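Local coordinates for thioredoxin reductase (Streptomyces clavuligerus, PDB 4NTD), which probably catalyses, with the help of bound FAD, formation of the disulfide bond in the natural product holomycin, at residues T132-V137 and F317-Q322; D143-I148 and E153-D158; L190-Q193 and D197-L200; V295-V298 and R302-V305. All blocks are in the same frame, centred on the assembly; numbering follows the deposited sequence. Where two conformers were deposited one is given.

Contact 1: T132-V137 and F317-Q322. With GSH (glutathione), chain B.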
# COMPACT_ATOMS: atom_id res chain seq x y z
N THR A 132 0.66 21.89 15.49
CA THR A 132 -0.11 21.21 14.45
C THR A 132 -1.32 20.45 15.01
O THR A 132 -1.33 20.06 16.17
CB THR A 132 0.80 20.23 13.66
OG1 THR A 132 0.06 19.64 12.58
CG2 THR A 132 1.36 19.13 14.56
N ARG A 133 -2.33 20.25 14.17
CA ARG A 133 -3.53 19.51 14.57
C ARG A 133 -3.28 18.00 14.62
O ARG A 133 -3.84 17.31 15.47
CB ARG A 133 -4.70 19.81 13.64
CG ARG A 133 -5.12 21.27 13.64
CD ARG A 133 -6.27 21.53 12.68
NE ARG A 133 -7.53 20.99 13.17
CZ ARG A 133 -8.67 20.97 12.48
NH1 ARG A 133 -8.72 21.44 11.23
NH2 ARG A 133 -9.77 20.45 13.02
N ARG A 134 -2.44 17.51 13.71
CA ARG A 134 -2.20 16.07 13.56
C ARG A 134 -0.73 15.78 13.24
O ARG A 134 -0.00 16.66 12.77
CB ARG A 134 -3.07 15.51 12.43
CG ARG A 134 -4.57 15.65 12.64
CD ARG A 134 -5.06 14.77 13.78
NE ARG A 134 -6.52 14.77 13.88
CZ ARG A 134 -7.26 15.69 14.50
NH1 ARG A 134 -6.70 16.73 15.11
NH2 ARG A 134 -8.58 15.56 14.52
N VAL A 135 -0.32 14.54 13.49
CA VAL A 135 1.04 14.08 13.18
C VAL A 135 0.99 12.73 12.47
O VAL A 135 0.22 11.84 12.85
CB VAL A 135 1.89 13.95 14.46
CG1 VAL A 135 3.27 13.38 14.15
CG2 VAL A 135 2.03 15.30 15.14
N VAL A 136 1.81 12.59 11.42
CA VAL A 136 2.07 11.30 10.79
C VAL A 136 3.55 10.98 11.00
O VAL A 136 4.42 11.74 10.58
CB VAL A 136 1.77 11.33 9.27
CG1 VAL A 136 2.10 9.98 8.63
CG2 VAL A 136 0.32 11.70 9.02
N VAL A 137 3.82 9.86 11.67
CA VAL A 137 5.19 9.41 11.90
C VAL A 137 5.55 8.36 10.85
O VAL A 137 4.93 7.30 10.78
CB VAL A 137 5.37 8.83 13.32
CG1 VAL A 137 6.79 8.34 13.54
CG2 VAL A 137 4.99 9.87 14.37
N PHE A 317 -6.11 9.40 3.82
CA PHE A 317 -7.55 9.19 3.63
C PHE A 317 -8.27 9.25 4.98
O PHE A 317 -9.20 10.04 5.17
CB PHE A 317 -7.76 7.82 2.96
CG PHE A 317 -9.15 7.58 2.41
CD1 PHE A 317 -9.34 7.42 1.04
CD2 PHE A 317 -10.25 7.45 3.25
CE1 PHE A 317 -10.60 7.18 0.53
CE2 PHE A 317 -11.51 7.21 2.74
CZ PHE A 317 -11.69 7.07 1.37
N ALA A 318 -7.82 8.43 5.93
CA ALA A 318 -8.44 8.34 7.25
C ALA A 318 -8.26 9.63 8.06
O ALA A 318 -9.20 10.10 8.72
CB ALA A 318 -7.87 7.16 8.02
N LEU A 319 -7.07 10.22 7.99
CA LEU A 319 -6.76 11.42 8.74
C LEU A 319 -7.63 12.60 8.29
O LEU A 319 -8.21 13.30 9.12
CB LEU A 319 -5.26 11.75 8.62
CG LEU A 319 -4.67 12.85 9.51
CD1 LEU A 319 -3.16 12.65 9.63
CD2 LEU A 319 -4.98 14.24 9.00
N ASN A 320 -7.72 12.81 6.98
CA ASN A 320 -8.56 13.90 6.47
C ASN A 320 -10.03 13.69 6.82
O ASN A 320 -10.71 14.64 7.20
CB ASN A 320 -8.43 14.05 4.95
CG ASN A 320 -9.28 15.18 4.42
OD1 ASN A 320 -9.02 16.35 4.70
ND2 ASN A 320 -10.32 14.84 3.66
N HIS A 321 -10.51 12.46 6.70
CA HIS A 321 -11.89 12.13 7.06
C HIS A 321 -12.20 12.52 8.49
O HIS A 321 -13.25 13.10 8.77
CB HIS A 321 -12.15 10.63 6.87
CG HIS A 321 -12.83 10.32 5.58
ND1 HIS A 321 -14.07 9.71 5.52
CD2 HIS A 321 -12.47 10.56 4.30
CE1 HIS A 321 -14.42 9.58 4.26
NE2 HIS A 321 -13.47 10.09 3.49
N GLN A 322 -11.29 12.20 9.40
CA GLN A 322 -11.53 12.48 10.81
C GLN A 322 -11.35 13.97 11.13
O GLN A 322 -12.02 14.48 12.03
CB GLN A 322 -10.67 11.58 11.70
CG GLN A 322 -11.21 11.44 13.11
CD GLN A 322 -10.84 12.60 14.00
OE1 GLN A 322 -9.81 13.24 13.81
NE2 GLN A 322 -11.69 12.90 14.98
N1 GSH B . -15.05 5.69 2.07
CA1 GSH B . -15.45 6.96 2.67
C1 GSH B . -16.16 6.65 4.00
O11 GSH B . -17.37 6.34 3.93
O12 GSH B . -15.48 6.73 5.06
CB1 GSH B . -16.46 7.69 1.82
CG1 GSH B . -15.97 9.08 1.40
CD1 GSH B . -14.82 8.92 0.41
OE1 GSH B . -13.65 9.09 0.76
N2 GSH B . -15.21 8.71 -0.84
CA2 GSH B . -14.28 8.50 -1.96
C2 GSH B . -13.90 7.08 -1.95
O2 GSH B . -14.49 6.21 -1.30
CB2 GSH B . -12.86 9.01 -1.69
SG2 GSH B . -11.99 10.09 -2.90
N3 GSH B . -12.77 6.96 -2.61
CA3 GSH B . -12.06 5.75 -2.59
C3 GSH B . -11.87 5.02 -3.94
O31 GSH B . -12.15 5.67 -5.11
O32 GSH B . -11.39 3.82 -3.97
O HOH W 1 -7.60 13.23 11.86
O HOH W 2 -7.50 12.26 14.62
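Leu319 reaches from helix 305-338 onto strand 134-137 with both of its methyl groups, and this apolar patch is the tight part of the contact. Its CD1 lies 3.7 Å from CG2 of Val136. Its CD2 rests 3.9 Å from CG of Arg134, whose aliphatic part runs past the leucine in the opposite direction. Beyond that the character changes. A bend at chi2 (-68°) turns the rest of the Arg134 chain toward Gln322, and NH2 donates to OE1 of Gln322 over 2.7 Å, nearly straight at 161°. The oxygen receives it on a lone pair, and the guanidinium and amide planes are almost coplanar. Here water enters: one molecule accepts from Arg134 NE (2.8 Å) and donates both to Gln322 OE1 and to the backbone O of Leu319. A second donates to OE1 and is held only weakly by NE, leaving Gln322 OE1 gripped by three donors. The guanidinium is fixed further by NH1 on the carbonyl of Arg133 and by a salt bridge from NH2 to Glu326. On another face of the helix, His321 NE2 donates to OE1 of glutathione (2.9 Å), which Arg65 of the second subunit also binds. Strand and helix segments run antiparallel, at 172°: a helix laid against a strand of the parallel sheet, as in the Rossmann-type FAD domain of this reductase family.

Contact 2: D143-I148 and E153-D158. With FAD (flavin-adenine dinucleotide), chain C.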
# COMPACT_ATOMS: atom_id res chain seq x y z
N ASP A 143 18.73 -0.68 10.26
CA ASP A 143 19.31 -2.02 10.15
C ASP A 143 20.60 -2.05 10.96
O ASP A 143 21.57 -1.38 10.61
CB ASP A 143 19.64 -2.35 8.69
CG ASP A 143 18.41 -2.44 7.82
OD1 ASP A 143 18.15 -1.49 7.06
OD2 ASP A 143 17.70 -3.47 7.90
N GLU A 144 20.60 -2.82 12.05
CA GLU A 144 21.82 -3.01 12.83
C GLU A 144 22.55 -4.23 12.30
O GLU A 144 22.07 -5.36 12.40
CB GLU A 144 21.49 -3.16 14.31
CG GLU A 144 20.85 -1.92 14.91
CD GLU A 144 20.65 -2.02 16.41
OE1 GLU A 144 20.99 -3.06 17.01
OE2 GLU A 144 20.14 -1.04 17.00
N LEU A 145 23.72 -3.99 11.71
CA LEU A 145 24.47 -5.02 11.00
C LEU A 145 25.51 -5.68 11.90
O LEU A 145 25.96 -5.07 12.88
CB LEU A 145 25.17 -4.41 9.78
CG LEU A 145 24.27 -3.68 8.77
CD1 LEU A 145 25.11 -3.03 7.69
CD2 LEU A 145 23.25 -4.64 8.16
N PRO A 146 25.90 -6.92 11.58
CA PRO A 146 26.92 -7.60 12.39
C PRO A 146 28.29 -6.93 12.26
O PRO A 146 28.66 -6.49 11.17
CB PRO A 146 26.95 -9.02 11.82
CG PRO A 146 26.33 -8.94 10.47
CD PRO A 146 25.38 -7.78 10.49
N ASP A 147 29.01 -6.86 13.37
CA ASP A 147 30.32 -6.20 13.41
C ASP A 147 31.40 -7.14 12.87
O ASP A 147 32.19 -7.70 13.63
CB ASP A 147 30.63 -5.73 14.83
CG ASP A 147 31.86 -4.84 14.91
OD1 ASP A 147 32.27 -4.26 13.88
OD2 ASP A 147 32.43 -4.71 16.02
N ILE A 148 31.41 -7.29 11.55
CA ILE A 148 32.38 -8.13 10.85
C ILE A 148 33.03 -7.26 9.76
O ILE A 148 32.31 -6.59 9.01
CB ILE A 148 31.70 -9.35 10.20
CG1 ILE A 148 31.18 -10.30 11.29
CG2 ILE A 148 32.66 -10.08 9.27
CD1 ILE A 148 30.23 -11.36 10.78
N GLU A 153 31.08 -1.67 4.58
CA GLU A 153 31.54 -1.16 3.29
C GLU A 153 30.70 -1.69 2.13
O GLU A 153 30.42 -0.96 1.18
CB GLU A 153 33.02 -1.51 3.10
CG GLU A 153 33.97 -0.76 4.03
CD GLU A 153 34.12 -1.41 5.40
OE1 GLU A 153 33.47 -2.44 5.65
OE2 GLU A 153 34.89 -0.87 6.22
N ARG A 154 30.28 -2.95 2.22
CA ARG A 154 29.57 -3.61 1.12
C ARG A 154 28.05 -3.60 1.23
O ARG A 154 27.36 -4.04 0.31
CB ARG A 154 30.08 -5.05 0.98
CG ARG A 154 31.59 -5.19 0.80
CD ARG A 154 32.16 -4.28 -0.28
NE ARG A 154 31.57 -4.53 -1.60
CZ ARG A 154 31.87 -3.84 -2.70
NH1 ARG A 154 32.75 -2.84 -2.66
NH2 ARG A 154 31.27 -4.14 -3.85
N TRP A 155 27.52 -3.09 2.34
CA TRP A 155 26.07 -2.99 2.57
C TRP A 155 25.37 -2.26 1.42
O TRP A 155 25.76 -1.14 1.07
CB TRP A 155 25.80 -2.29 3.90
CG TRP A 155 24.35 -2.02 4.25
CD1 TRP A 155 23.78 -0.80 4.46
CD2 TRP A 155 23.31 -2.99 4.49
NE1 TRP A 155 22.45 -0.94 4.79
CE2 TRP A 155 22.14 -2.27 4.82
CE3 TRP A 155 23.26 -4.39 4.45
CZ2 TRP A 155 20.93 -2.90 5.10
CZ3 TRP A 155 22.05 -5.02 4.73
CH2 TRP A 155 20.90 -4.27 5.05
N GLY A 156 24.37 -2.90 0.83
CA GLY A 156 23.62 -2.32 -0.29
C GLY A 156 24.21 -2.60 -1.67
O GLY A 156 23.56 -2.33 -2.68
N LYS A 157 25.43 -3.13 -1.71
CA LYS A 157 26.09 -3.48 -2.96
C LYS A 157 26.05 -5.00 -3.15
O LYS A 157 25.30 -5.49 -3.99
CB LYS A 157 27.53 -2.96 -2.97
CG LYS A 157 27.64 -1.44 -2.91
CD LYS A 157 29.08 -0.98 -2.84
CE LYS A 157 29.18 0.52 -2.67
NZ LYS A 157 30.53 1.03 -3.04
N ASP A 158 26.85 -5.73 -2.37
CA ASP A 158 26.86 -7.20 -2.41
C ASP A 158 26.87 -7.85 -1.02
O ASP A 158 27.05 -9.06 -0.90
CB ASP A 158 28.02 -7.71 -3.29
CG ASP A 158 29.32 -6.96 -3.06
OD1 ASP A 158 30.12 -6.86 -4.01
OD2 ASP A 158 29.54 -6.47 -1.94
PA FAD C . 12.33 5.42 4.71
O1A FAD C . 12.30 5.33 3.21
O2A FAD C . 13.51 4.84 5.44
O5B FAD C . 12.21 6.97 5.11
C5B FAD C . 12.21 7.37 6.47
C4B FAD C . 12.66 8.82 6.54
O4B FAD C . 12.43 9.32 7.86
C3B FAD C . 14.15 8.97 6.26
O3B FAD C . 14.37 9.86 5.15
C2B FAD C . 14.74 9.53 7.55
O2B FAD C . 15.78 10.49 7.31
C1B FAD C . 13.53 10.17 8.21
N9A FAD C . 13.57 10.31 9.68
C8A FAD C . 13.77 9.33 10.58
N7A FAD C . 13.71 9.83 11.84
C5A FAD C . 13.46 11.14 11.75
C6A FAD C . 13.27 12.26 12.69
N6A FAD C . 13.35 12.05 14.03
N1A FAD C . 13.03 13.49 12.18
C2A FAD C . 12.95 13.72 10.85
N3A FAD C . 13.10 12.74 9.94
C4A FAD C . 13.36 11.46 10.32
N1 FAD C . 12.34 -1.75 -1.11
C2 FAD C . 11.85 -1.88 -2.36
O2 FAD C . 10.61 -1.81 -2.51
N3 FAD C . 12.63 -2.10 -3.44
C4 FAD C . 13.97 -2.18 -3.34
O4 FAD C . 14.67 -2.38 -4.35
C4X FAD C . 14.60 -2.04 -2.00
N5 FAD C . 15.94 -2.11 -1.81
C5X FAD C . 16.46 -1.99 -0.56
C6 FAD C . 17.84 -2.07 -0.38
C7 FAD C . 18.40 -1.94 0.88
C7M FAD C . 19.90 -2.03 1.05
C8 FAD C . 17.53 -1.72 2.06
C8M FAD C . 18.12 -1.59 3.44
C9 FAD C . 16.15 -1.64 1.90
C9A FAD C . 15.58 -1.76 0.63
N10 FAD C . 14.17 -1.68 0.43
C10 FAD C . 13.67 -1.82 -0.87
C1' FAD C . 13.22 -1.45 1.53
C2' FAD C . 12.99 0.05 1.68
O2' FAD C . 14.15 0.64 2.28
C3' FAD C . 11.76 0.36 2.53
O3' FAD C . 10.62 -0.29 1.97
C4' FAD C . 11.46 1.86 2.63
O4' FAD C . 12.64 2.60 2.96
C5' FAD C . 10.41 2.14 3.69
O5' FAD C . 9.90 3.46 3.49
P FAD C . 9.56 4.43 4.72
O1P FAD C . 8.86 3.64 5.79
O2P FAD C . 8.93 5.67 4.15
O3P FAD C . 11.01 4.78 5.38
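Leu145 lies over one face of the Trp155 indole, just after strand 141-144, which with 258-261 forms the two-stranded antiparallel link between the FAD domain and the second Rossmann-type domain. The leucine spreads its two methyls across the ring system. CD2 sits above the six-membered ring, 3.7 Å from its centroid and 14° off the normal, a proper CH-pi contact, while CD1 covers the junction with the five-membered ring, 3.7 Å from CG. On the opposite face, near the rim, is the C7M methyl of the flavin, so the indole stands between leucine and cofactor. Trp155 gets there by holding CG anti to its backbone N (chi1 176°) as the chain leaves helix 151-154. Asp143 comes in at the edge instead: its OD1 is 3.7 Å from CZ2 of Trp155, close to the ring plane, with the carboxylate turned 57° from the indole. That carboxylate does its polar work with Arg65, through a salt bridge from OD1, and the same oxygen is near the flavin methyl C8M. Trp155 CZ2 also approaches C8M, at 3.5 Å, making the pair a wall at the dimethylbenzene end of the isoalloxazine. Behind the tryptophan the turn is braced side-on by Arg154: NH2 donates to OD1 of Asp158, and NE meets the syn lone pair of Asp158 OD2 at 2.8 Å, within the guanidinium plane.

Contact 3: L190-Q193 and D197-L200; sequences LLRQ and DVVL. With GSH (glutathione), chain D.
Val198 meets Arg192 and Leu191 through its methyl groups. CG2 of Val198 lies 3.9 Å from CD of Arg192 and 4.0 Å from the backbone O of Leu191, while CG1 approaches CB of Leu191 more loosely, at 4.4 Å. What touches the valine is thus the methylene part of the arginine, slanting across it. The Arg192 chain is bent twice, at chi2 (-73°) and chi3 (-78°), and its polar end is taken up by backbone oxygens: NE donates to Arg218 O and NH1 to Ser195 O. On the helix side, the turn closes with Gln193 N bonded to Leu190 O at 3.1 Å. Further out, Leu191 packs on Pro163 of helix 163-166 and on Val177 of strand 175-178, the first strand of the beta-alpha-beta unit in which helix 184-191 leads to strand 198-201. Leu190 points its CD2 the other way, 3.7 Å from CG1 of the glutathione, and packs on Asn320 of the second subunit. No hydrogen bond crosses between 190-193 and 197-200: the cohesion here is apolar, with the arginine lending its methylenes to the valine while its charged end is bound to main-chain carbonyls.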
# COMPACT_ATOMS: atom_id res chain seq x y z
N LEU A 190 14.81 -19.36 2.14
CA LEU A 190 14.15 -18.39 1.27
C LEU A 190 14.99 -18.09 0.02
O LEU A 190 14.47 -18.08 -1.10
CB LEU A 190 13.85 -17.09 2.04
CG LEU A 190 13.26 -15.89 1.29
CD1 LEU A 190 11.96 -16.24 0.60
CD2 LEU A 190 13.06 -14.74 2.27
N LEU A 191 16.29 -17.87 0.21
CA LEU A 191 17.19 -17.54 -0.90
C LEU A 191 17.36 -18.68 -1.91
O LEU A 191 17.72 -18.42 -3.07
CB LEU A 191 18.55 -17.09 -0.37
CG LEU A 191 18.55 -15.66 0.20
CD1 LEU A 191 19.74 -15.44 1.11
CD2 LEU A 191 18.54 -14.64 -0.93
N ARG A 192 17.09 -19.92 -1.50
CA ARG A 192 17.13 -21.06 -2.42
C ARG A 192 16.10 -20.95 -3.56
O ARG A 192 16.22 -21.64 -4.57
CB ARG A 192 16.94 -22.39 -1.68
CG ARG A 192 18.24 -23.01 -1.19
CD ARG A 192 19.08 -23.58 -2.33
NE ARG A 192 18.60 -24.89 -2.80
CZ ARG A 192 17.93 -25.12 -3.93
NH1 ARG A 192 17.60 -24.14 -4.77
NH2 ARG A 192 17.57 -26.37 -4.23
N GLN A 193 15.11 -20.09 -3.38
CA GLN A 193 14.15 -19.78 -4.45
C GLN A 193 14.81 -19.02 -5.61
O GLN A 193 14.31 -19.05 -6.73
CB GLN A 193 12.95 -19.02 -3.87
CG GLN A 193 11.88 -18.60 -4.87
CD GLN A 193 11.34 -19.76 -5.69
OE1 GLN A 193 11.37 -20.91 -5.27
NE2 GLN A 193 10.82 -19.44 -6.87
N ASP A 197 22.72 -22.52 -5.52
CA ASP A 197 24.03 -22.44 -4.85
C ASP A 197 23.94 -21.44 -3.69
O ASP A 197 24.26 -20.26 -3.85
CB ASP A 197 25.09 -22.02 -5.87
CG ASP A 197 26.52 -22.13 -5.34
OD1 ASP A 197 26.72 -22.42 -4.14
OD2 ASP A 197 27.45 -21.92 -6.14
N VAL A 198 23.48 -21.93 -2.54
CA VAL A 198 23.33 -21.12 -1.33
C VAL A 198 24.01 -21.84 -0.17
O VAL A 198 23.73 -23.01 0.09
CB VAL A 198 21.84 -20.91 -0.98
CG1 VAL A 198 21.70 -20.06 0.28
CG2 VAL A 198 21.11 -20.25 -2.14
N VAL A 199 24.91 -21.14 0.52
CA VAL A 199 25.64 -21.69 1.66
C VAL A 199 25.35 -20.90 2.92
O VAL A 199 25.35 -19.66 2.90
CB VAL A 199 27.17 -21.68 1.39
CG1 VAL A 199 27.96 -21.97 2.65
CG2 VAL A 199 27.52 -22.67 0.29
N LEU A 200 25.11 -21.60 4.03
CA LEU A 200 24.97 -20.98 5.34
C LEU A 200 26.29 -21.08 6.09
O LEU A 200 26.79 -22.18 6.33
CB LEU A 200 23.86 -21.64 6.15
CG LEU A 200 23.68 -21.15 7.60
CD1 LEU A 200 23.29 -19.68 7.65
CD2 LEU A 200 22.65 -22.00 8.34
N1 GSH D . 10.14 -10.50 7.06
CA1 GSH D . 10.45 -11.87 6.64
C1 GSH D . 9.87 -12.82 7.71
O11 GSH D . 10.58 -13.01 8.73
O12 GSH D . 8.75 -13.34 7.48
CB1 GSH D . 11.93 -12.13 6.61
CG1 GSH D . 12.42 -12.57 5.22
CD1 GSH D . 12.30 -11.39 4.27
OE1 GSH D . 11.39 -11.31 3.45
N2 GSH D . 13.34 -10.55 4.33
CA2 GSH D . 13.44 -9.33 3.53
C2 GSH D . 12.68 -8.28 4.23
O2 GSH D . 12.29 -8.37 5.39
CB2 GSH D . 12.54 -9.32 2.29
SG2 GSH D . 13.21 -8.89 0.63
N3 GSH D . 12.37 -7.35 3.35
CA3 GSH D . 11.47 -6.33 3.68
C3 GSH D . 12.02 -4.88 3.67
O31 GSH D . 13.23 -4.61 3.09
O32 GSH D . 11.30 -3.90 4.14

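Contact 4: V295-V298 and R302-V305. With FAD (flavin-adenine dinucleotide), chain C.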
# COMPACT_ATOMS: atom_id res chain seq x y z
N VAL A 295 3.12 5.14 9.63
CA VAL A 295 3.15 4.39 8.37
C VAL A 295 4.56 3.98 7.96
O VAL A 295 5.53 4.65 8.30
CB VAL A 295 2.52 5.19 7.20
CG1 VAL A 295 1.09 5.59 7.52
CG2 VAL A 295 3.35 6.42 6.86
N GLY A 296 4.64 2.89 7.20
CA GLY A 296 5.90 2.38 6.68
C GLY A 296 6.68 1.48 7.63
O GLY A 296 6.11 0.83 8.50
N ASN A 297 8.00 1.46 7.43
CA ASN A 297 8.90 0.59 8.21
C ASN A 297 8.90 0.85 9.72
O ASN A 297 9.31 -0.03 10.48
CB ASN A 297 10.35 0.71 7.70
CG ASN A 297 10.69 -0.26 6.57
OD1 ASN A 297 11.71 -0.07 5.90
ND2 ASN A 297 9.90 -1.32 6.38
N VAL A 298 8.46 2.03 10.16
CA VAL A 298 8.39 2.31 11.60
C VAL A 298 7.38 1.39 12.31
O VAL A 298 7.53 1.13 13.51
CB VAL A 298 8.09 3.80 11.91
CG1 VAL A 298 6.68 4.20 11.50
CG2 VAL A 298 8.32 4.11 13.39
N ARG A 302 8.15 -5.53 7.03
CA ARG A 302 7.96 -6.19 5.74
C ARG A 302 7.53 -5.22 4.63
O ARG A 302 7.40 -5.63 3.47
CB ARG A 302 6.92 -7.30 5.89
CG ARG A 302 7.28 -8.35 6.93
CD ARG A 302 6.06 -9.09 7.47
NE ARG A 302 5.56 -8.51 8.71
CZ ARG A 302 4.55 -7.65 8.78
NH1 ARG A 302 3.92 -7.26 7.68
NH2 ARG A 302 4.16 -7.17 9.96
N ALA A 303 7.31 -3.95 4.97
CA ALA A 303 6.79 -2.96 4.02
C ALA A 303 7.85 -2.52 3.01
O ALA A 303 8.76 -1.75 3.34
CB ALA A 303 6.22 -1.76 4.75
N LEU A 304 7.73 -3.01 1.78
CA LEU A 304 8.55 -2.55 0.67
C LEU A 304 8.11 -1.13 0.29
O LEU A 304 7.14 -0.61 0.85
CB LEU A 304 8.45 -3.52 -0.51
CG LEU A 304 9.05 -4.91 -0.22
CD1 LEU A 304 8.51 -5.97 -1.17
CD2 LEU A 304 10.57 -4.87 -0.27
N VAL A 305 8.81 -0.49 -0.64
CA VAL A 305 8.61 0.94 -0.88
C VAL A 305 7.17 1.25 -1.31
O VAL A 305 6.55 2.17 -0.78
CB VAL A 305 9.62 1.51 -1.91
CG1 VAL A 305 9.33 2.97 -2.22
CG2 VAL A 305 11.04 1.39 -1.38
PA FAD C . 12.33 5.42 4.71
O1A FAD C . 12.30 5.33 3.21
O2A FAD C . 13.51 4.84 5.44
O5B FAD C . 12.21 6.97 5.11
C5B FAD C . 12.21 7.37 6.47
C4B FAD C . 12.66 8.82 6.54
O4B FAD C . 12.43 9.32 7.86
C3B FAD C . 14.15 8.97 6.26
O3B FAD C . 14.37 9.86 5.15
C2B FAD C . 14.74 9.53 7.55
O2B FAD C . 15.78 10.49 7.31
C1B FAD C . 13.53 10.17 8.21
N9A FAD C . 13.57 10.31 9.68
C8A FAD C . 13.77 9.33 10.58
N7A FAD C . 13.71 9.83 11.84
C5A FAD C . 13.46 11.14 11.75
C6A FAD C . 13.27 12.26 12.69
N6A FAD C . 13.35 12.05 14.03
N1A FAD C . 13.03 13.49 12.18
C2A FAD C . 12.95 13.72 10.85
N3A FAD C . 13.10 12.74 9.94
C4A FAD C . 13.36 11.46 10.32
N1 FAD C . 12.34 -1.75 -1.11
C2 FAD C . 11.85 -1.88 -2.36
O2 FAD C . 10.61 -1.81 -2.51
N3 FAD C . 12.63 -2.10 -3.44
C4 FAD C . 13.97 -2.18 -3.34
O4 FAD C . 14.67 -2.38 -4.35
C4X FAD C . 14.60 -2.04 -2.00
N5 FAD C . 15.94 -2.11 -1.81
C5X FAD C . 16.46 -1.99 -0.56
C6 FAD C . 17.84 -2.07 -0.38
C7 FAD C . 18.40 -1.94 0.88
C7M FAD C . 19.90 -2.03 1.05
C8 FAD C . 17.53 -1.72 2.06
C8M FAD C . 18.12 -1.59 3.44
C9 FAD C . 16.15 -1.64 1.90
C9A FAD C . 15.58 -1.76 0.63
N10 FAD C . 14.17 -1.68 0.43
C10 FAD C . 13.67 -1.82 -0.87
C1' FAD C . 13.22 -1.45 1.53
C2' FAD C . 12.99 0.05 1.68
O2' FAD C . 14.15 0.64 2.28
C3' FAD C . 11.76 0.36 2.53
O3' FAD C . 10.62 -0.29 1.97
C4' FAD C . 11.46 1.86 2.63
O4' FAD C . 12.64 2.60 2.96
C5' FAD C . 10.41 2.14 3.69
O5' FAD C . 9.90 3.46 3.49
P FAD C . 9.56 4.43 4.72
O1P FAD C . 8.86 3.64 5.79
O2P FAD C . 8.93 5.67 4.15
O3P FAD C . 11.01 4.78 5.38
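Asn297 and Ala303 bring their CA atoms to 5.9 Å as the irregular chain after strand 292-294 folds back on itself, with Gly296 at a positive phi of 85° just before. That glycine lets the backbone draw close to the pyrophosphate of FAD, its CA 3.3 Å from O1P, and the next amide, Asn297 N, donates to the same oxygen at 2.9 Å and 160°. The asparagine side chain then reaches across. Its ND2 comes 4.0 Å from CB of Ala303 and 3.3 Å from that residue's O. ND2 donates to the carbonyl O of Asp300. OD1 accepts from Arg65 NH1, so the amide is held at both ends and its orientation fixed; OD1 also leans on C5' of the ribityl chain. Ala303 O has a partner of its own, the FAD hydroxyl O3' at 2.7 Å. Two residues on, Val305 N donates to O2 of the flavin at 2.9 Å, nearly straight (169°), and its CG2 sits 3.4 Å from N1. Leu304 is the N-cap of helix 305-338, so the start of that helix faces the N1-O2 side of the ring, where it would be expected to stabilise negative charge on a reduced flavin. In the fold, Val295 is bonded through its backbone to Val137 of strand 134-137 and packs on Ala315 of the long helix, while Leu304 packs on Ser313 of the second subunit.

From the N terminus, strand 134-137 of the FAD domain comes first, and the helix segment it packs against, 317-322, comes some 180 residues later, so contact 1 closes a loop that holds all the others. Within it, three short loops close one after another and none cross. Contact 2 closes where the chain enters the second domain, contact 3 joins helix to strand deeper in that domain, and contact 4 closes after the chain has returned, at the start of helix 305-338. Contacts 1 and 4 touch directly. Contacts 2 and 4 do not, with nearest atoms about 7 Å apart, yet both border FAD. Contacts 1, 3 and 4 each reach the second subunit.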